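Local coordinates for protein trehalose-6-phosphate phosphatase (Cryptococcus neoformans, PDB 5DX9) that belongs to the trehalose-phosphatase family of the HAD superfamily and binds a magnesium ion beside a glycan pocket, at residues 19-30 against 203-212; 46-54 against 295-303. All coordinates share one frame; numbering follows the deposited sequence.

Contact 1 of 2, residues 19-30 against 203-212; sequences NKRLLLFNYDGT and DVDLIFCAGD. Unlike the reference sequence in segment 19-30: Asn26 (reference Asp). With MG (magnesium ion), chain C; G6P (6-O-phosphono-alpha-D-glucopyranose), chain B; GLC (alpha-D-glucopyranose), chain D.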
loop_
_atom_site.group_PDB
_atom_site.type_symbol
_atom_site.label_atom_id
_atom_site.label_comp_id
_atom_site.label_asym_id
_atom_site.label_seq_id
_atom_site.Cartn_x
_atom_site.Cartn_y
_atom_site.Cartn_z
ATOM N N ASN A 19 -17.619 1.689 -14.917
ATOM C CA ASN A 19 -17.275 2.855 -15.724
ATOM C C ASN A 19 -15.874 3.368 -15.408
ATOM O O ASN A 19 -15.081 3.625 -16.313
ATOM C CB ASN A 19 -18.299 3.971 -15.512
ATOM C CG ASN A 19 -19.683 3.589 -16.004
ATOM O OD1 ASN A 19 -19.829 2.952 -17.051
ATOM N ND2 ASN A 19 -20.708 3.972 -15.248
ATOM N N LYS A 20 -15.576 3.516 -14.119
ATOM C CA LYS A 20 -14.243 3.923 -13.687
ATOM C C LYS A 20 -13.743 3.031 -12.557
ATOM O O LYS A 20 -14.401 2.885 -11.527
ATOM C CB LYS A 20 -14.236 5.387 -13.250
ATOM C CG LYS A 20 -12.850 6.007 -13.258
ATOM C CD LYS A 20 -12.845 7.321 -14.018
ATOM C CE LYS A 20 -11.450 7.686 -14.486
ATOM N NZ LYS A 20 -10.962 6.734 -15.527
ATOM N N ARG A 21 -12.567 2.444 -12.749
ATOM C CA ARG A 21 -12.057 1.440 -11.824
ATOM C C ARG A 21 -10.773 1.877 -11.116
ATOM O O ARG A 21 -9.787 2.245 -11.756
ATOM C CB ARG A 21 -11.826 0.126 -12.573
ATOM C CG ARG A 21 -13.077 -0.387 -13.280
ATOM C CD ARG A 21 -12.843 -1.731 -13.941
ATOM N NE ARG A 21 -12.002 -1.609 -15.125
ATOM C CZ ARG A 21 -12.436 -1.769 -16.371
ATOM N NH1 ARG A 21 -13.707 -2.074 -16.599
ATOM N NH2 ARG A 21 -11.595 -1.633 -17.389
ATOM N N LEU A 22 -10.803 1.838 -9.787
ATOM C CA LEU A 22 -9.626 2.118 -8.973
ATOM C C LEU A 22 -8.925 0.809 -8.622
ATOM O O LEU A 22 -9.470 -0.019 -7.891
ATOM C CB LEU A 22 -10.018 2.883 -7.706
ATOM C CG LEU A 22 -8.900 3.547 -6.898
ATOM C CD1 LEU A 22 -8.086 4.489 -7.773
ATOM C CD2 LEU A 22 -9.480 4.295 -5.706
ATOM N N LEU A 23 -7.723 0.617 -9.156
ATOM C CA LEU A 23 -6.998 -0.633 -8.958
ATOM C C LEU A 23 -5.715 -0.406 -8.162
ATOM O O LEU A 23 -4.767 0.213 -8.649
ATOM C CB LEU A 23 -6.680 -1.288 -10.304
ATOM C CG LEU A 23 -7.872 -1.543 -11.231
ATOM C CD1 LEU A 23 -7.422 -2.245 -12.517
ATOM C CD2 LEU A 23 -8.952 -2.342 -10.511
ATOM N N LEU A 24 -5.687 -0.926 -6.940
ATOM C CA LEU A 24 -4.592 -0.652 -6.017
ATOM C C LEU A 24 -3.831 -1.916 -5.642
ATOM O O LEU A 24 -4.399 -2.847 -5.071
ATOM C CB LEU A 24 -5.136 0.032 -4.765
ATOM C CG LEU A 24 -6.008 1.252 -5.070
ATOM C CD1 LEU A 24 -6.684 1.778 -3.812
ATOM C CD2 LEU A 24 -5.187 2.341 -5.751
ATOM N N PHE A 25 -2.542 -1.940 -5.967
ATOM C CA PHE A 25 -1.703 -3.106 -5.710
ATOM C C PHE A 25 -0.522 -2.809 -4.796
ATOM O O PHE A 25 0.295 -1.931 -5.087
ATOM C CB PHE A 25 -1.160 -3.680 -7.019
ATOM C CG PHE A 25 -2.221 -4.143 -7.972
ATOM C CD1 PHE A 25 -2.668 -5.454 -7.948
ATOM C CD2 PHE A 25 -2.761 -3.271 -8.904
ATOM C CE1 PHE A 25 -3.635 -5.886 -8.828
ATOM C CE2 PHE A 25 -3.728 -3.696 -9.787
ATOM C CZ PHE A 25 -4.168 -5.004 -9.751
ATOM N N ASN A 26 -0.424 -3.553 -3.698
ATOM C CA ASN A 26 0.820 -3.622 -2.940
ATOM C C ASN A 26 1.842 -4.328 -3.815
ATOM O O ASN A 26 1.468 -4.972 -4.798
ATOM C CB ASN A 26 0.621 -4.357 -1.612
ATOM C CG ASN A 26 1.898 -4.449 -0.791
ATOM O OD1 ASN A 26 2.452 -5.527 -0.604
ATOM N ND2 ASN A 26 2.361 -3.316 -0.296
ATOM N N TYR A 27 3.127 -4.211 -3.494
ATOM C CA TYR A 27 4.117 -4.885 -4.325
ATOM C C TYR A 27 4.656 -6.165 -3.708
ATOM O O TYR A 27 4.287 -7.257 -4.127
ATOM C CB TYR A 27 5.294 -3.973 -4.660
ATOM C CG TYR A 27 6.218 -4.662 -5.639
ATOM C CD1 TYR A 27 5.775 -4.984 -6.916
ATOM C CD2 TYR A 27 7.511 -5.028 -5.281
ATOM C CE1 TYR A 27 6.592 -5.628 -7.817
ATOM C CE2 TYR A 27 8.344 -5.673 -6.182
ATOM C CZ TYR A 27 7.875 -5.970 -7.450
ATOM O OH TYR A 27 8.672 -6.614 -8.362
ATOM N N ASP A 28 5.549 -6.031 -2.734
ATOM C CA ASP A 28 6.190 -7.199 -2.141
ATOM C C ASP A 28 5.155 -8.109 -1.495
ATOM O O ASP A 28 4.287 -7.643 -0.760
ATOM C CB ASP A 28 7.244 -6.774 -1.115
ATOM C CG ASP A 28 8.340 -5.931 -1.729
ATOM O OD1 ASP A 28 9.086 -6.463 -2.577
ATOM O OD2 ASP A 28 8.454 -4.741 -1.365
ATOM N N GLY A 29 5.249 -9.403 -1.784
ATOM C CA GLY A 29 4.332 -10.384 -1.232
ATOM C C GLY A 29 2.949 -10.338 -1.860
ATOM O O GLY A 29 2.100 -11.187 -1.585
ATOM N N THR A 30 2.719 -9.346 -2.712
ATOM C CA THR A 30 1.409 -9.174 -3.322
ATOM C C THR A 30 1.455 -9.353 -4.833
ATOM O O THR A 30 0.672 -10.114 -5.394
ATOM C CB THR A 30 0.819 -7.796 -2.997
ATOM O OG1 THR A 30 0.591 -7.698 -1.583
ATOM C CG2 THR A 30 -0.499 -7.600 -3.735
ATOM N N ASP A 203 -15.908 9.212 -9.007
ATOM C CA ASP A 203 -16.724 8.508 -9.990
ATOM C C ASP A 203 -16.390 7.022 -10.048
ATOM O O ASP A 203 -16.957 6.281 -10.851
ATOM C CB ASP A 203 -16.554 9.141 -11.372
ATOM C CG ASP A 203 -15.103 9.207 -11.811
ATOM O OD1 ASP A 203 -14.857 9.141 -13.034
ATOM O OD2 ASP A 203 -14.213 9.321 -10.938
ATOM N N VAL A 204 -15.465 6.592 -9.196
ATOM C CA VAL A 204 -15.090 5.185 -9.119
ATOM C C VAL A 204 -16.266 4.332 -8.655
ATOM O O VAL A 204 -16.928 4.661 -7.670
ATOM C CB VAL A 204 -13.898 4.976 -8.168
ATOM C CG1 VAL A 204 -13.721 3.501 -7.848
ATOM C CG2 VAL A 204 -12.637 5.554 -8.775
ATOM N N ASP A 205 -16.530 3.242 -9.369
ATOM C CA ASP A 205 -17.625 2.344 -9.012
ATOM C C ASP A 205 -17.138 0.907 -8.831
ATOM O O ASP A 205 -17.931 -0.002 -8.588
ATOM C CB ASP A 205 -18.739 2.405 -10.065
ATOM C CG ASP A 205 -18.233 2.134 -11.466
ATOM O OD1 ASP A 205 -17.006 2.192 -11.674
ATOM O OD2 ASP A 205 -19.064 1.868 -12.363
ATOM N N LEU A 206 -15.831 0.708 -8.955
ATOM C CA LEU A 206 -15.215 -0.572 -8.622
ATOM C C LEU A 206 -13.835 -0.330 -8.035
ATOM O O LEU A 206 -12.982 0.284 -8.677
ATOM C CB LEU A 206 -15.109 -1.478 -9.847
ATOM C CG LEU A 206 -14.526 -2.868 -9.582
ATOM C CD1 LEU A 206 -15.537 -3.745 -8.861
ATOM C CD2 LEU A 206 -14.064 -3.529 -10.866
ATOM N N ILE A 207 -13.617 -0.806 -6.815
ATOM C CA ILE A 207 -12.310 -0.685 -6.188
ATOM C C ILE A 207 -11.706 -2.052 -5.901
ATOM O O ILE A 207 -12.329 -2.897 -5.258
ATOM C CB ILE A 207 -12.374 0.117 -4.872
ATOM C CG1 ILE A 207 -12.792 1.562 -5.145
ATOM C CG2 ILE A 207 -11.023 0.095 -4.173
ATOM C CD1 ILE A 207 -12.847 2.421 -3.900
ATOM N N PHE A 208 -10.493 -2.268 -6.397
ATOM C CA PHE A 208 -9.724 -3.442 -6.023
ATOM C C PHE A 208 -8.476 -3.007 -5.267
ATOM O O PHE A 208 -7.788 -2.073 -5.678
ATOM C CB PHE A 208 -9.340 -4.276 -7.245
ATOM C CG PHE A 208 -8.550 -5.505 -6.903
ATOM C CD1 PHE A 208 -9.192 -6.685 -6.565
ATOM C CD2 PHE A 208 -7.164 -5.475 -6.891
ATOM C CE1 PHE A 208 -8.468 -7.816 -6.240
ATOM C CE2 PHE A 208 -6.434 -6.602 -6.566
ATOM C CZ PHE A 208 -7.090 -7.775 -6.237
ATOM N N CYS A 209 -8.200 -3.682 -4.155
ATOM C CA CYS A 209 -7.034 -3.382 -3.331
ATOM C C CYS A 209 -6.477 -4.669 -2.744
ATOM O O CYS A 209 -7.205 -5.430 -2.110
ATOM C CB CYS A 209 -7.394 -2.397 -2.213
ATOM S SG CYS A 209 -6.015 -1.901 -1.125
ATOM N N ALA A 210 -5.189 -4.913 -2.962
ATOM C CA ALA A 210 -4.548 -6.121 -2.457
ATOM C C ALA A 210 -3.269 -5.809 -1.677
ATOM O O ALA A 210 -2.538 -4.873 -2.009
ATOM C CB ALA A 210 -4.248 -7.067 -3.599
ATOM N N GLY A 211 -3.011 -6.609 -0.644
ATOM C CA GLY A 211 -1.839 -6.447 0.201
ATOM C C GLY A 211 -1.630 -7.667 1.081
ATOM O O GLY A 211 -2.581 -8.381 1.397
ATOM N N ASP A 212 -0.391 -7.903 1.494
ATOM C CA ASP A 212 -0.061 -9.126 2.218
ATOM C C ASP A 212 0.355 -8.893 3.669
ATOM O O ASP A 212 0.401 -9.832 4.460
ATOM C CB ASP A 212 1.060 -9.864 1.495
ATOM C CG ASP A 212 2.376 -9.123 1.576
ATOM O OD1 ASP A 212 2.382 -7.894 1.336
ATOM O OD2 ASP A 212 3.397 -9.763 1.906
HETATM MG MG MG C . 3.768 -6.189 0.869
HETATM C C1 G6P B . 10.504 -4.861 1.440
HETATM C C2 G6P B . 11.378 -3.614 1.408
HETATM C C3 G6P B . 11.314 -2.851 2.716
HETATM C C4 G6P B . 9.886 -2.442 3.013
HETATM C C5 G6P B . 8.833 -3.544 2.789
HETATM C C6 G6P B . 7.498 -2.961 2.286
HETATM O O1 G6P B . 11.014 -5.866 2.319
HETATM O O2 G6P B . 12.721 -3.994 1.117
HETATM O O3 G6P B . 12.083 -1.643 2.626
HETATM O O4 G6P B . 9.910 -1.996 4.377
HETATM O O5 G6P B . 9.161 -4.531 1.800
HETATM O O6 G6P B . 7.207 -3.401 0.936
HETATM P P G6P B . 5.678 -3.489 0.382
HETATM O O1P G6P B . 5.568 -3.240 -1.204
HETATM O O2P G6P B . 5.152 -4.845 0.661
HETATM O O3P G6P B . 4.829 -2.387 1.190
HETATM C C1 GLC D . 10.290 -7.098 2.189
HETATM C C2 GLC D . 10.707 -8.073 3.291
HETATM C C3 GLC D . 12.117 -8.596 3.053
HETATM C C4 GLC D . 12.273 -9.157 1.646
HETATM C C5 GLC D . 11.809 -8.140 0.606
HETATM C C6 GLC D . 11.772 -8.736 -0.801
HETATM O O2 GLC D . 10.616 -7.415 4.569
HETATM O O3 GLC D . 12.410 -9.624 4.005
HETATM O O4 GLC D . 13.652 -9.510 1.454
HETATM O O5 GLC D . 10.494 -7.675 0.899
HETATM O O6 GLC D . 11.036 -9.966 -0.797
HETATM O O HOH W 1 4.822 -7.522 2.095
HETATM O O HOH W 2 2.848 -4.875 2.149
#
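Asn26 OD1 and Asp212 OD1 sit only 3.1 Å apart because both bind one magnesium ion. Asn26 stands where the reference sequence has Asp. It opens the first HAD motif loop, which follows a central strand of the Rossmann-like fold. The backbone O of Asp28 is a third ligand, 2.2 Å from the metal. O2P of 6-O-phosphono-alpha-D-glucopyranose and two waters complete six. Asn26 CG is anti to its own N (chi1 -180°), which sets OD1 on the ion and ND2 toward the phosphate. Asn26 ND2 donates to O3P of the phosphosugar at 3.0 Å and also to Ile65 O. Asp212 OD2 has a salt bridge to Lys178.

Behind the site, strands 21-25 and 206-211 run parallel, their axes 4.7 Å apart. Backbone bonds alternate up the pair, from Leu22 N to Leu206 O as far as Asn26 N to Ala210 O. Phe25 and Phe208 share one sheet face, rings inclined at 45°. At the other end, the Asp205 carboxylate takes Asn19 N on OD2 (2.9 Å) and Lys20 N on OD1. At the metal end, Thr30 OG1 donates to Asn26 OD1 at 3.0 Å, on a lone pair in the carbonyl plane.

Contact 2 of 2, residues 46-54 against 295-303; sequences RTRNAIAAL and VEAFESLLE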
loop_
_atom_site.group_PDB
_atom_site.type_symbol
_atom_site.label_atom_id
_atom_site.label_comp_id
_atom_site.label_asym_id
_atom_site.label_seq_id
_atom_site.Cartn_x
_atom_site.Cartn_y
_atom_site.Cartn_z
ATOM N N ARG A 46 5.212 -11.812 -17.203
ATOM C CA ARG A 46 3.756 -11.888 -17.166
ATOM C C ARG A 46 3.160 -10.823 -16.251
ATOM O O ARG A 46 2.126 -10.236 -16.566
ATOM C CB ARG A 46 3.308 -13.280 -16.715
ATOM C CG ARG A 46 3.543 -14.369 -17.750
ATOM C CD ARG A 46 3.325 -15.756 -17.161
ATOM N NE ARG A 46 1.986 -15.928 -16.604
ATOM C CZ ARG A 46 1.581 -17.020 -15.961
ATOM N NH1 ARG A 46 2.414 -18.036 -15.793
ATOM N NH2 ARG A 46 0.347 -17.097 -15.483
ATOM N N THR A 47 3.819 -10.572 -15.123
ATOM C CA THR A 47 3.343 -9.583 -14.160
ATOM C C THR A 47 3.404 -8.181 -14.746
ATOM O O THR A 47 2.442 -7.415 -14.664
ATOM C CB THR A 47 4.163 -9.623 -12.855
ATOM O OG1 THR A 47 3.944 -10.872 -12.189
ATOM C CG2 THR A 47 3.758 -8.483 -11.932
ATOM N N ARG A 48 4.547 -7.853 -15.340
ATOM C CA ARG A 48 4.743 -6.560 -15.981
ATOM C C ARG A 48 3.711 -6.342 -17.081
ATOM O O ARG A 48 3.186 -5.241 -17.240
ATOM C CB ARG A 48 6.162 -6.455 -16.545
ATOM C CG ARG A 48 6.347 -5.358 -17.581
ATOM C CD ARG A 48 7.825 -5.075 -17.834
ATOM N NE ARG A 48 8.617 -6.297 -17.939
ATOM C CZ ARG A 48 9.335 -6.808 -16.943
ATOM N NH1 ARG A 48 9.363 -6.197 -15.765
ATOM N NH2 ARG A 48 10.027 -7.926 -17.125
ATOM N N ASN A 49 3.417 -7.399 -17.829
ATOM C CA ASN A 49 2.437 -7.320 -18.907
ATOM C C ASN A 49 1.027 -7.043 -18.391
ATOM O O ASN A 49 0.296 -6.230 -18.961
ATOM C CB ASN A 49 2.443 -8.609 -19.729
ATOM C CG ASN A 49 3.731 -8.803 -20.503
ATOM O OD1 ASN A 49 4.513 -7.867 -20.675
ATOM N ND2 ASN A 49 3.955 -10.019 -20.984
ATOM N N ALA A 50 0.653 -7.720 -17.309
ATOM C CA ALA A 50 -0.685 -7.590 -16.741
ATOM C C ALA A 50 -0.966 -6.162 -16.286
ATOM O O ALA A 50 -1.969 -5.564 -16.676
ATOM C CB ALA A 50 -0.861 -8.560 -15.580
ATOM N N ILE A 51 -0.074 -5.625 -15.460
ATOM C CA ILE A 51 -0.212 -4.263 -14.957
ATOM C C ILE A 51 -0.224 -3.258 -16.103
ATOM O O ILE A 51 -0.934 -2.255 -16.053
ATOM C CB ILE A 51 0.928 -3.897 -13.983
ATOM C CG1 ILE A 51 0.987 -4.895 -12.824
ATOM C CG2 ILE A 51 0.745 -2.482 -13.461
ATOM C CD1 ILE A 51 -0.215 -4.837 -11.903
ATOM N N ALA A 52 0.571 -3.536 -17.130
ATOM C CA ALA A 52 0.641 -2.672 -18.303
ATOM C C ALA A 52 -0.719 -2.567 -18.981
ATOM O O ALA A 52 -1.212 -1.467 -19.233
ATOM C CB ALA A 52 1.683 -3.187 -19.278
ATOM N N ALA A 53 -1.321 -3.718 -19.268
ATOM C CA ALA A 53 -2.635 -3.772 -19.900
ATOM C C ALA A 53 -3.683 -3.032 -19.076
ATOM O O ALA A 53 -4.553 -2.357 -19.627
ATOM C CB ALA A 53 -3.059 -5.214 -20.117
ATOM N N LEU A 54 -3.592 -3.161 -17.755
ATOM C CA LEU A 54 -4.515 -2.486 -16.852
ATOM C C LEU A 54 -4.361 -0.974 -16.949
ATOM O O LEU A 54 -5.340 -0.237 -16.863
ATOM C CB LEU A 54 -4.289 -2.939 -15.406
ATOM C CG LEU A 54 -4.548 -4.406 -15.061
ATOM C CD1 LEU A 54 -4.381 -4.629 -13.564
ATOM C CD2 LEU A 54 -5.934 -4.829 -15.516
ATOM N N VAL A 295 -1.919 -12.102 -9.566
ATOM C CA VAL A 295 -1.619 -11.761 -10.953
ATOM C C VAL A 295 -2.468 -12.567 -11.927
ATOM O O VAL A 295 -3.049 -12.010 -12.856
ATOM C CB VAL A 295 -0.135 -11.992 -11.283
ATOM C CG1 VAL A 295 0.106 -11.839 -12.779
ATOM C CG2 VAL A 295 0.735 -11.033 -10.489
ATOM N N GLU A 296 -2.534 -13.876 -11.706
ATOM C CA GLU A 296 -3.303 -14.765 -12.571
ATOM C C GLU A 296 -4.784 -14.395 -12.597
ATOM O O GLU A 296 -5.456 -14.576 -13.609
ATOM C CB GLU A 296 -3.134 -16.221 -12.128
ATOM C CG GLU A 296 -1.723 -16.761 -12.312
ATOM C CD GLU A 296 -1.629 -18.251 -12.048
ATOM O OE1 GLU A 296 -2.462 -18.772 -11.274
ATOM O OE2 GLU A 296 -0.727 -18.901 -12.621
ATOM N N ALA A 297 -5.287 -13.878 -11.482
ATOM C CA ALA A 297 -6.668 -13.412 -11.423
ATOM C C ALA A 297 -6.919 -12.348 -12.484
ATOM O O ALA A 297 -7.954 -12.346 -13.152
ATOM C CB ALA A 297 -6.987 -12.867 -10.045
ATOM N N PHE A 298 -5.961 -11.443 -12.639
ATOM C CA PHE A 298 -6.102 -10.371 -13.605
ATOM C C PHE A 298 -5.688 -10.820 -14.998
ATOM O O PHE A 298 -6.134 -10.251 -15.988
ATOM C CB PHE A 298 -5.299 -9.148 -13.167
ATOM C CG PHE A 298 -5.985 -8.328 -12.116
ATOM C CD1 PHE A 298 -6.906 -7.357 -12.470
ATOM C CD2 PHE A 298 -5.721 -8.535 -10.773
ATOM C CE1 PHE A 298 -7.544 -6.603 -11.508
ATOM C CE2 PHE A 298 -6.354 -7.783 -9.805
ATOM C CZ PHE A 298 -7.265 -6.815 -10.173
ATOM N N GLU A 299 -4.847 -11.846 -15.076
ATOM C CA GLU A 299 -4.487 -12.422 -16.365
ATOM C C GLU A 299 -5.690 -13.122 -16.993
ATOM O O GLU A 299 -5.972 -12.946 -18.177
ATOM C CB GLU A 299 -3.326 -13.408 -16.220
ATOM C CG GLU A 299 -1.975 -12.755 -15.973
ATOM C CD GLU A 299 -0.850 -13.765 -15.917
ATOM O OE1 GLU A 299 -0.936 -14.707 -15.102
ATOM O OE2 GLU A 299 0.118 -13.625 -16.691
ATOM N N SER A 300 -6.388 -13.925 -16.195
ATOM C CA SER A 300 -7.588 -14.601 -16.668
ATOM C C SER A 300 -8.644 -13.568 -17.018
ATOM O O SER A 300 -9.330 -13.684 -18.033
ATOM C CB SER A 300 -8.120 -15.573 -15.616
ATOM O OG SER A 300 -7.159 -16.567 -15.316
ATOM N N LEU A 301 -8.756 -12.550 -16.171
ATOM C CA LEU A 301 -9.694 -11.460 -16.388
ATOM C C LEU A 301 -9.390 -10.733 -17.694
ATOM O O LEU A 301 -10.288 -10.483 -18.500
ATOM C CB LEU A 301 -9.650 -10.480 -15.212
ATOM C CG LEU A 301 -10.501 -9.213 -15.322
ATOM C CD1 LEU A 301 -11.918 -9.572 -15.714
ATOM C CD2 LEU A 301 -10.496 -8.437 -14.012
ATOM N N LEU A 302 -8.118 -10.405 -17.896
ATOM C CA LEU A 302 -7.686 -9.691 -19.093
ATOM C C LEU A 302 -7.982 -10.474 -20.368
ATOM O O LEU A 302 -8.501 -9.918 -21.335
ATOM C CB LEU A 302 -6.194 -9.368 -19.004
ATOM C CG LEU A 302 -5.870 -8.213 -18.053
ATOM C CD1 LEU A 302 -4.377 -8.132 -17.791
ATOM C CD2 LEU A 302 -6.398 -6.905 -18.620
ATOM N N GLU A 303 -7.647 -11.760 -20.365
ATOM C CA GLU A 303 -7.939 -12.622 -21.504
ATOM C C GLU A 303 -9.427 -12.613 -21.854
ATOM O O GLU A 303 -9.796 -12.546 -23.027
ATOM C CB GLU A 303 -7.485 -14.053 -21.230
ATOM C CG GLU A 303 -8.332 -15.085 -21.942
ATOM C CD GLU A 303 -7.508 -16.175 -22.596
ATOM O OE1 GLU A 303 -6.274 -16.194 -22.392
ATOM O OE2 GLU A 303 -8.098 -17.008 -23.320
HETATM O O HOH W 3 0.420 -11.374 -18.052
#
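Arg46 grips Glu299 side-on, with NE and NH2 each meeting a different carboxylate oxygen. The pair ties helix 45-56 to helix 291-306 at the solvent edge of a helix layer that packs on the central sheet of the Rossmann-like fold. The two segments cross at 54°, with axes 9.7 Å apart.

Arg46 NE donates to Glu299 OE2 at 3.0 Å, nearly straight (172°), and uses the syn lone pair of that oxygen. Arg46 NH2 donates to Glu299 OE1 at 2.7 Å in a more bent bond. Guanidinium and carboxylate are nearly coplanar. The Arg46 chain bends at chi3 (58°), which turns its end over toward the other helix. Arg46 NH2 also makes a longer salt bridge to Glu296 OE2, at 3.5 Å, so one arginine serves two glutamates. A water donates to Glu299 OE2 (2.6 Å) and to Arg46 O, which also accepts from Ala50 N. OE2 therefore has two donors. Ser300 OG folds back on Glu296 O, which accepts from Ser300 N on the opposite face. Thr47 OG1 is hydrogen-bonded to Thr44 OG1 and meets Val295 CG2 only at packing distance.

Beneath these charges the contact is apolar. Leu302 lies across the small side chains of Ala50 and Ala53, its CD1 4.0 Å from Ala53 CB. Leu302 CD2 meets Leu54 CD2 at 3.8 Å. Leu54 CD1 reaches Phe298 CD1 at 3.9 Å, and the two side chains cross at about a right angle. Val295 extends the patch toward Thr47.

The charged groups are thus gathered at the exposed edge, and apolar packing fills the rest of the contact. Two bonds and a bridging water hold the Glu299 carboxylate in position, and the nearby guanidinium would be expected to stabilise its negative charge.

Overall arrangement
The centres of contact 1 and contact 2 lie about 13 Å apart, and the two contacts touch. Their segments alternate along the chain: 19-30, 46-54, 203-212, then 295-303. Contact 1 joins neighbouring strands in the middle of the large mixed sheet. Contact 2 joins two helices packed against it. Strand 21-25 runs on through the metal-binding loop to helix 45-56. Phe298 links the two contacts, its CE2 3.4 Å from Phe208 CE2 and its ring edge-to-face with Phe25 and Phe208. Leu54 adds contacts to Leu23 and Phe25. Helix 291-306, late in the chain, thus covers one face of the two strands whose C-terminal ends lead into the magnesium site.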